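Local coordinates for AGR_L_2016p (Agrobacterium tumefaciens, PDB 2GVH), which probably hydrolyses the thioester bond of acyl-CoA molecules, as an acyl-CoA thioesterase built from two hotdog domains in one chain, at residues I210-A215 with H253-G258; V163-P168 with G219-A224; V203-E208 with T261-D266. All coordinates share one frame; numbering follows the deposited sequence.

Contact 1. Residues I210-A215 with H253-G258; sequences IDFARA and HITATG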
loop_
_atom_site.group_PDB
_atom_site.type_symbol
_atom_site.label_atom_id
_atom_site.label_comp_id
_atom_site.label_asym_id
_atom_site.label_seq_id
_atom_site.Cartn_x
_atom_site.Cartn_y
_atom_site.Cartn_z
ATOM N N ILE B 210 0.435 -2.344 -26.021
ATOM C CA ILE B 210 -0.392 -1.278 -25.477
ATOM C C ILE B 210 0.324 0.027 -25.700
ATOM O O ILE B 210 1.478 0.162 -25.258
ATOM C CB ILE B 210 -0.616 -1.456 -23.964
ATOM C CG1 ILE B 210 -1.430 -2.719 -23.711
ATOM C CG2 ILE B 210 -1.367 -0.243 -23.390
ATOM C CD1 ILE B 210 -1.494 -3.093 -22.310
ATOM N N ASP B 211 -0.353 0.950 -26.397
ATOM C CA ASP B 211 0.132 2.317 -26.642
ATOM C C ASP B 211 -0.603 3.308 -25.781
ATOM O O ASP B 211 -1.811 3.220 -25.658
ATOM C CB ASP B 211 -0.042 2.699 -28.111
ATOM C CG ASP B 211 0.878 1.901 -29.033
ATOM O OD1 ASP B 211 2.117 1.947 -28.839
ATOM O OD2 ASP B 211 0.365 1.230 -29.952
ATOM N N PHE B 212 0.121 4.244 -25.180
ATOM C CA PHE B 212 -0.483 5.231 -24.300
ATOM C C PHE B 212 -0.610 6.546 -25.008
ATOM O O PHE B 212 0.379 7.042 -25.509
ATOM C CB PHE B 212 0.360 5.430 -23.054
ATOM C CG PHE B 212 0.253 4.328 -22.088
ATOM C CD1 PHE B 212 -0.778 4.306 -21.168
ATOM C CD2 PHE B 212 1.200 3.298 -22.067
ATOM C CE1 PHE B 212 -0.867 3.260 -20.238
ATOM C CE2 PHE B 212 1.107 2.267 -21.157
ATOM C CZ PHE B 212 0.071 2.239 -20.249
ATOM N N ALA B 213 -1.810 7.123 -25.024
ATOM C CA ALA B 213 -2.023 8.390 -25.768
ATOM C C ALA B 213 -1.619 9.598 -24.952
ATOM O O ALA B 213 -1.043 10.519 -25.479
ATOM C CB ALA B 213 -3.462 8.534 -26.260
ATOM N N ARG B 214 -1.924 9.601 -23.663
ATOM C CA ARG B 214 -1.434 10.650 -22.772
ATOM C C ARG B 214 -1.100 10.043 -21.417
ATOM O O ARG B 214 -1.421 8.899 -21.160
ATOM C CB ARG B 214 -2.425 11.836 -22.664
ATOM C CG ARG B 214 -3.654 11.588 -21.835
ATOM C CD ARG B 214 -4.613 12.815 -21.809
ATOM N NE ARG B 214 -4.287 13.876 -20.842
ATOM C CZ ARG B 214 -4.294 13.734 -19.513
ATOM N NH1 ARG B 214 -4.582 12.556 -18.945
ATOM N NH2 ARG B 214 -3.988 14.774 -18.740
ATOM N N ALA B 215 -0.421 10.807 -20.575
ATOM C CA ALA B 215 -0.066 10.352 -19.249
ATOM C C ALA B 215 -1.202 10.729 -18.310
ATOM O O ALA B 215 -1.889 11.752 -18.517
ATOM C CB ALA B 215 1.246 10.968 -18.810
ATOM N N HIS B 253 -10.258 11.781 -21.299
ATOM C CA HIS B 253 -9.477 11.424 -22.472
ATOM C C HIS B 253 -9.260 9.937 -22.449
ATOM O O HIS B 253 -8.980 9.342 -21.387
ATOM C CB HIS B 253 -8.096 12.057 -22.452
ATOM C CG HIS B 253 -8.106 13.545 -22.537
ATOM N ND1 HIS B 253 -7.639 14.348 -21.517
ATOM C CD2 HIS B 253 -8.529 14.380 -23.519
ATOM C CE1 HIS B 253 -7.773 15.614 -21.868
ATOM N NE2 HIS B 253 -8.309 15.659 -23.078
ATOM N N ILE B 254 -9.381 9.341 -23.629
ATOM C CA ILE B 254 -8.993 7.954 -23.813
ATOM C C ILE B 254 -7.484 7.906 -23.639
ATOM O O ILE B 254 -6.780 8.767 -24.098
ATOM C CB ILE B 254 -9.480 7.401 -25.182
ATOM C CG1 ILE B 254 -8.994 5.964 -25.436
ATOM C CG2 ILE B 254 -9.110 8.367 -26.338
ATOM C CD1 ILE B 254 -9.857 4.860 -24.768
ATOM N N THR B 255 -6.997 6.915 -22.930
ATOM C CA THR B 255 -5.599 6.871 -22.562
ATOM C C THR B 255 -4.899 5.699 -23.227
ATOM O O THR B 255 -3.775 5.841 -23.700
ATOM C CB THR B 255 -5.471 6.750 -21.035
ATOM O OG1 THR B 255 -5.808 8.004 -20.428
ATOM C CG2 THR B 255 -4.067 6.358 -20.611
ATOM N N ALA B 256 -5.555 4.544 -23.258
ATOM C CA ALA B 256 -4.972 3.316 -23.786
ATOM C C ALA B 256 -6.038 2.292 -24.119
ATOM O O ALA B 256 -7.093 2.271 -23.499
ATOM C CB ALA B 256 -3.973 2.705 -22.768
ATOM N N THR B 257 -5.741 1.434 -25.086
ATOM C CA THR B 257 -6.529 0.250 -25.351
ATOM C C THR B 257 -5.615 -0.967 -25.274
ATOM O O THR B 257 -4.517 -0.949 -25.814
ATOM C CB THR B 257 -7.159 0.340 -26.736
ATOM O OG1 THR B 257 -7.954 1.540 -26.810
ATOM C CG2 THR B 257 -8.031 -0.893 -27.024
ATOM N N GLY B 258 -6.060 -2.021 -24.594
ATOM C CA GLY B 258 -5.266 -3.223 -24.445
ATOM C C GLY B 258 -6.083 -4.448 -24.763
ATOM O O GLY B 258 -7.312 -4.446 -24.643
#
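Ala213 N donates to Thr255 O over 2.7 Å in an almost straight hydrogen bond (174° at the hydrogen). The same oxygen is approached by Phe212 CA, a CA-H...O contact of 3.4 Å. Apolar contacts gather around Ala256 CB: Ile210 CG2 lies 4.0 Å from it, and Phe212 CD1 is 3.9 Å away. At the edge of the Phe212 ring, in its plane, stands Thr255 CG2, while Ile210 CG2 lies over one face, offset toward the rim. Ile210 CG1 reaches Gly258 CA at 3.9 Å. Arg214 packs on His253 without a hydrogen bond between them, the side chains crossing at about a right angle: its CD is 3.4 Å from His253 ND1, which lies over one guanidinium face, and the guanidinium and imidazole planes are 26° apart. The Arg214 chain bends at chi3, which brings NE to 3.5 Å from His253 ND1. Ile183 of helix 179-198 touches Ile210 and Phe212, and Met186 touches Ala256. Thr255 and Ala256 both face Leu242 of strand 235-246, a classic beta bulge in strand 252-264. The antiparallel sheet wrapped against the long helix 179-198 is that of a hotdog domain.

Contact 2. Residues V163-P168 with G219-A224; sequences VEIVFP and GEIVEA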
loop_
_atom_site.group_PDB
_atom_site.type_symbol
_atom_site.label_atom_id
_atom_site.label_comp_id
_atom_site.label_asym_id
_atom_site.label_seq_id
_atom_site.Cartn_x
_atom_site.Cartn_y
_atom_site.Cartn_z
ATOM N N VAL B 163 -14.199 2.362 -12.055
ATOM C CA VAL B 163 -13.271 3.465 -11.753
ATOM C C VAL B 163 -12.415 3.175 -10.513
ATOM O O VAL B 163 -12.679 2.262 -9.763
ATOM C CB VAL B 163 -13.984 4.827 -11.569
ATOM C CG1 VAL B 163 -14.954 5.105 -12.680
ATOM C CG2 VAL B 163 -14.694 4.850 -10.269
ATOM N N GLU B 164 -11.388 3.978 -10.325
ATOM C CA GLU B 164 -10.543 3.928 -9.142
ATOM C C GLU B 164 -9.829 5.270 -9.123
ATOM O O GLU B 164 -9.710 5.937 -10.163
ATOM C CB GLU B 164 -9.525 2.779 -9.221
ATOM C CG GLU B 164 -8.669 2.556 -7.943
ATOM C CD GLU B 164 -9.445 2.682 -6.620
ATOM O OE1 GLU B 164 -9.716 3.821 -6.177
ATOM O OE2 GLU B 164 -9.774 1.641 -6.022
ATOM N N ILE B 165 -9.360 5.675 -7.955
ATOM C CA ILE B 165 -8.589 6.903 -7.867
ATOM C C ILE B 165 -7.141 6.561 -8.089
ATOM O O ILE B 165 -6.742 5.425 -7.854
ATOM C CB ILE B 165 -8.760 7.534 -6.510
ATOM C CG1 ILE B 165 -10.129 8.177 -6.448
ATOM C CG2 ILE B 165 -7.717 8.613 -6.268
ATOM C CD1 ILE B 165 -10.645 8.270 -5.063
ATOM N N VAL B 166 -6.374 7.528 -8.580
ATOM C CA VAL B 166 -4.931 7.420 -8.727
ATOM C C VAL B 166 -4.256 7.800 -7.396
ATOM O O VAL B 166 -4.401 8.917 -6.903
ATOM C CB VAL B 166 -4.405 8.298 -9.911
ATOM C CG1 VAL B 166 -2.867 8.264 -10.023
ATOM C CG2 VAL B 166 -4.985 7.843 -11.229
ATOM N N PHE B 167 -3.543 6.857 -6.797
ATOM C CA PHE B 167 -2.940 7.089 -5.476
ATOM C C PHE B 167 -1.517 7.590 -5.635
ATOM O O PHE B 167 -0.843 7.240 -6.606
ATOM C CB PHE B 167 -2.909 5.797 -4.653
ATOM C CG PHE B 167 -4.265 5.283 -4.268
ATOM C CD1 PHE B 167 -5.043 5.942 -3.302
ATOM C CD2 PHE B 167 -4.776 4.137 -4.882
ATOM C CE1 PHE B 167 -6.305 5.458 -2.945
ATOM C CE2 PHE B 167 -6.033 3.650 -4.550
ATOM C CZ PHE B 167 -6.801 4.307 -3.568
ATOM N N PRO B 168 -1.029 8.380 -4.662
ATOM C CA PRO B 168 0.385 8.833 -4.679
ATOM C C PRO B 168 1.384 7.682 -4.931
ATOM O O PRO B 168 2.311 7.843 -5.709
ATOM C CB PRO B 168 0.589 9.387 -3.268
ATOM C CG PRO B 168 -0.788 9.780 -2.816
ATOM C CD PRO B 168 -1.775 8.873 -3.482
ATOM N N GLY B 219 -4.367 13.887 -9.673
ATOM C CA GLY B 219 -5.714 14.361 -9.305
ATOM C C GLY B 219 -6.859 13.779 -10.137
ATOM O O GLY B 219 -7.929 14.417 -10.300
ATOM N N GLU B 220 -6.650 12.571 -10.667
ATOM C CA GLU B 220 -7.584 12.007 -11.640
ATOM C C GLU B 220 -8.070 10.618 -11.263
ATOM O O GLU B 220 -7.410 9.889 -10.478
ATOM C CB GLU B 220 -6.952 11.957 -13.044
ATOM C CG GLU B 220 -6.563 13.318 -13.646
ATOM C CD GLU B 220 -5.933 13.231 -15.036
ATOM O OE1 GLU B 220 -5.380 12.173 -15.416
ATOM O OE2 GLU B 220 -5.976 14.243 -15.753
ATOM N N ILE B 221 -9.226 10.255 -11.821
ATOM C CA ILE B 221 -9.639 8.857 -11.771
ATOM C C ILE B 221 -9.343 8.156 -13.081
ATOM O O ILE B 221 -9.366 8.791 -14.133
ATOM C CB ILE B 221 -11.104 8.677 -11.385
ATOM C CG1 ILE B 221 -12.014 9.495 -12.307
ATOM C CG2 ILE B 221 -11.297 9.090 -9.970
ATOM C CD1 ILE B 221 -13.335 8.864 -12.519
ATOM N N VAL B 222 -8.991 6.874 -13.006
ATOM C CA VAL B 222 -8.992 6.028 -14.181
ATOM C C VAL B 222 -10.383 5.394 -14.320
ATOM O O VAL B 222 -11.068 5.152 -13.325
ATOM C CB VAL B 222 -7.947 4.896 -14.100
ATOM C CG1 VAL B 222 -6.528 5.449 -14.196
ATOM C CG2 VAL B 222 -8.139 4.077 -12.836
ATOM N N GLU B 223 -10.791 5.134 -15.554
ATOM C CA GLU B 223 -11.993 4.363 -15.836
ATOM C C GLU B 223 -11.687 3.280 -16.845
ATOM O O GLU B 223 -11.326 3.581 -17.962
ATOM C CB GLU B 223 -13.105 5.261 -16.367
ATOM C CG GLU B 223 -14.389 4.539 -16.585
ATOM C CD GLU B 223 -15.512 5.488 -17.032
ATOM O OE1 GLU B 223 -16.010 6.282 -16.204
ATOM O OE2 GLU B 223 -15.905 5.440 -18.210
ATOM N N ALA B 224 -11.813 2.021 -16.430
ATOM C CA ALA B 224 -11.559 0.889 -17.330
ATOM C C ALA B 224 -12.831 0.259 -17.854
ATOM O O ALA B 224 -13.784 0.106 -17.108
ATOM C CB ALA B 224 -10.680 -0.171 -16.638
#
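Glu164 and Val222 exchange backbone hydrogen bonds as an antiparallel hydrogen-bonded pair, Glu164 N to Val222 O at 3.2 Å and Val222 N to Glu164 O at 3.1 Å. Val166 N extends the pairing to Glu220 O. Val163 with Glu223 and Ile165 with Ile221 are the non-hydrogen-bonded pairs.

Close packing lies on the face carrying Val163, Ile165, Ile221 and Glu223. Ile221 has CG1 between its backbone N and carbonyl carbon (chi1 54°), and its two branches divide the work: CG2 meets Ile165 CG1 at 3.8 Å, whereas CD1 reaches Val163 CG1 at 4.1 Å. Val163 CG1 also touches the Glu223 chain, at CG (4.0 Å) and OE1, the two side chains crossing obliquely. Val166, just past the strand, packs closely too: its CG2 sits 3.3 Å from Glu220 O and also meets Val222 CG1, the valines crossing at about a right angle, with Met177 touching both. The looser side belongs to Glu164, which places only CB near Val222 CG2, at 4.1 Å, because its chain bends at chi2 (41°) and leads the carboxylate away from strand 220-231. Beyond Val166 the pairing ends, and Phe167 and Pro168 pack instead on Asp169 of the third subunit.

The carboxylates of Glu164 and Glu223 find their partners beyond the pairing of the two strands. Glu164 OE1 accepts from Ile165 N at 2.6 Å through its anti lone pair, and OE2 forms a salt bridge with Arg57 of helix 49-67. Glu223 is shared by Arg65 and Arg252, one arginine on each oxygen, which would be expected to keep this buried carboxylate ionised. Arg57 and Arg65 come from the helix of the other hotdog domain, so the chemistry here implies that charge pairing, added to apolar packing, ties the two domains together.

Contact 3. Residues V203-E208 with T261-D266; sequences VLASSE and TMVAVD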
loop_
_atom_site.group_PDB
_atom_site.type_symbol
_atom_site.label_atom_id
_atom_site.label_comp_id
_atom_site.label_asym_id
_atom_site.label_seq_id
_atom_site.Cartn_x
_atom_site.Cartn_y
_atom_site.Cartn_z
ATOM N N VAL B 203 -6.711 -16.695 -15.290
ATOM C CA VAL B 203 -5.329 -16.205 -15.186
ATOM C C VAL B 203 -4.895 -15.594 -16.492
ATOM O O VAL B 203 -5.304 -16.048 -17.558
ATOM C CB VAL B 203 -4.336 -17.302 -14.782
ATOM C CG1 VAL B 203 -4.647 -17.785 -13.371
ATOM C CG2 VAL B 203 -4.382 -18.455 -15.786
ATOM N N LEU B 204 -4.125 -14.526 -16.386
ATOM C CA LEU B 204 -3.523 -13.846 -17.508
ATOM C C LEU B 204 -2.487 -14.746 -18.204
ATOM O O LEU B 204 -1.555 -15.233 -17.537
ATOM C CB LEU B 204 -2.813 -12.595 -16.982
ATOM C CG LEU B 204 -2.003 -11.815 -18.002
ATOM C CD1 LEU B 204 -2.980 -11.129 -18.992
ATOM C CD2 LEU B 204 -1.147 -10.809 -17.323
ATOM N N ALA B 205 -2.657 -14.940 -19.516
ATOM C CA ALA B 205 -1.706 -15.724 -20.322
ATOM C C ALA B 205 -0.849 -14.828 -21.243
ATOM O O ALA B 205 0.336 -15.108 -21.460
ATOM C CB ALA B 205 -2.432 -16.798 -21.133
ATOM N N SER B 206 -1.447 -13.756 -21.769
ATOM C CA SER B 206 -0.672 -12.797 -22.541
ATOM C C SER B 206 -1.357 -11.464 -22.667
ATOM O O SER B 206 -2.571 -11.373 -22.541
ATOM C CB SER B 206 -0.375 -13.343 -23.935
ATOM O OG SER B 206 -1.587 -13.620 -24.586
ATOM N N SER B 207 -0.578 -10.438 -22.977
ATOM C CA SER B 207 -1.157 -9.116 -23.282
ATOM C C SER B 207 -0.519 -8.578 -24.542
ATOM O O SER B 207 0.662 -8.757 -24.753
ATOM C CB SER B 207 -0.864 -8.152 -22.136
ATOM O OG SER B 207 0.540 -7.987 -22.000
ATOM N N GLU B 208 -1.307 -7.917 -25.377
ATOM C CA GLU B 208 -0.836 -7.383 -26.644
ATOM C C GLU B 208 -0.164 -6.031 -26.438
ATOM O O GLU B 208 -0.143 -5.496 -25.331
ATOM C CB GLU B 208 -2.008 -7.258 -27.627
ATOM C CG GLU B 208 -2.606 -8.622 -28.036
ATOM C CD GLU B 208 -1.507 -9.632 -28.456
ATOM O OE1 GLU B 208 -0.760 -9.348 -29.418
ATOM O OE2 GLU B 208 -1.366 -10.696 -27.814
ATOM N N THR B 261 -5.206 -11.891 -22.963
ATOM C CA THR B 261 -5.721 -13.237 -23.090
ATOM C C THR B 261 -5.789 -13.843 -21.705
ATOM O O THR B 261 -4.808 -13.817 -20.965
ATOM C CB THR B 261 -4.915 -14.051 -24.093
ATOM O OG1 THR B 261 -5.067 -13.441 -25.371
ATOM C CG2 THR B 261 -5.416 -15.497 -24.188
HETATM N N MSE B 262 -6.969 -14.350 -21.356
HETATM C CA MSE B 262 -7.207 -14.939 -20.034
HETATM C C MSE B 262 -7.508 -16.423 -20.166
HETATM O O MSE B 262 -8.155 -16.834 -21.098
HETATM C CB MSE B 262 -8.391 -14.236 -19.373
HETATM C CG MSE B 262 -8.183 -12.726 -19.107
HETATM SE SE MSE B 262 -6.877 -12.294 -17.609
HETATM C CE MSE B 262 -7.467 -13.186 -16.231
ATOM N N VAL B 263 -7.040 -17.240 -19.241
ATOM C CA VAL B 263 -7.332 -18.664 -19.337
ATOM C C VAL B 263 -8.136 -19.104 -18.129
ATOM O O VAL B 263 -7.804 -18.737 -17.006
ATOM C CB VAL B 263 -6.048 -19.480 -19.474
ATOM C CG1 VAL B 263 -6.332 -20.978 -19.347
ATOM C CG2 VAL B 263 -5.383 -19.196 -20.822
ATOM N N ALA B 264 -9.215 -19.860 -18.360
ATOM C CA ALA B 264 -10.020 -20.416 -17.270
ATOM C C ALA B 264 -9.295 -21.558 -16.587
ATOM O O ALA B 264 -8.665 -22.364 -17.254
ATOM C CB ALA B 264 -11.345 -20.875 -17.785
ATOM N N VAL B 265 -9.415 -21.642 -15.265
ATOM C CA VAL B 265 -8.661 -22.605 -14.467
ATOM C C VAL B 265 -9.555 -23.341 -13.444
ATOM O O VAL B 265 -10.584 -22.802 -13.010
ATOM C CB VAL B 265 -7.449 -21.885 -13.788
ATOM C CG1 VAL B 265 -6.913 -22.660 -12.596
ATOM C CG2 VAL B 265 -6.348 -21.675 -14.799
ATOM N N ASP B 266 -9.152 -24.567 -13.090
ATOM C CA ASP B 266 -9.793 -25.412 -12.066
ATOM C C ASP B 266 -9.215 -25.137 -10.667
ATOM O O ASP B 266 -8.480 -25.965 -10.092
ATOM C CB ASP B 266 -9.621 -26.897 -12.437
#
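Met262, a selenomethionine, folds back over the backbone of Leu204. Its CB lies 4.0 Å from Val203 O. CG stands anti to the carbonyl carbon (chi1 -62°), and bends at chi2 and chi3 then return the chain toward the partner strand. SE comes 3.7 Å from Leu204 CA and also passes near Leu204 CB. The terminal CE settles 3.5 Å from Val203 C, beside the peptide that joins Val203 to Leu204.

Beneath this side chain the strands pair antiparallel. Val203 and Val263 form a hydrogen-bonded pair, with Val263 N reaching Val203 O at 2.7 Å. Leu204 and Met262 follow as a non-hydrogen-bonded pair. The register then shifts by one: Ala205 and Ser206 both face Thr261, a classic beta bulge. Thr261 O receives Ala205 N at 2.8 Å and, weakly, Ser206 N, while Thr261 N donates to Ser206 O almost straight (177°). On the face of Val203 and Val263, Val203 CG2 meets Val265 CG2 at 3.9 Å, the side chains crossing at about a right angle, and Ala205 CB touches Val263 CG2 at 3.8 Å.

Phe191 and Ala194 of helix 179-198 pack on Met262, which thus lies on the helix-facing side of the sheet, and Ile238 of strand 235-246 adjoins it. Strand 202-211 is the outermost strand of its sheet within the chain, yet Ser206 and Ser207 pair antiparallel with a strand of the second subunit, and Glu208 forms a salt bridge with Arg78 of that subunit.

How the contacts relate
Contacts 1 and 3 lie 22 Å apart, centre to centre, on the same pair of strands, 202-211 and 252-264; along the chain contact 1 is nested within the loop that contact 3 closes, and each carries a beta bulge, though on different strands. Both border the second subunit, where the sheet continues. Contact 2 joins strands 160-165 and 220-231 at the other side of that sheet, its centre 14 Å from contact 1 and 25 Å from contact 3. Contacts 1 and 2 touch where Arg214 NH2 packs 3.6 Å from Glu220 OE2. The bound sodium ion lies about 12 Å from the side chain of Glu164.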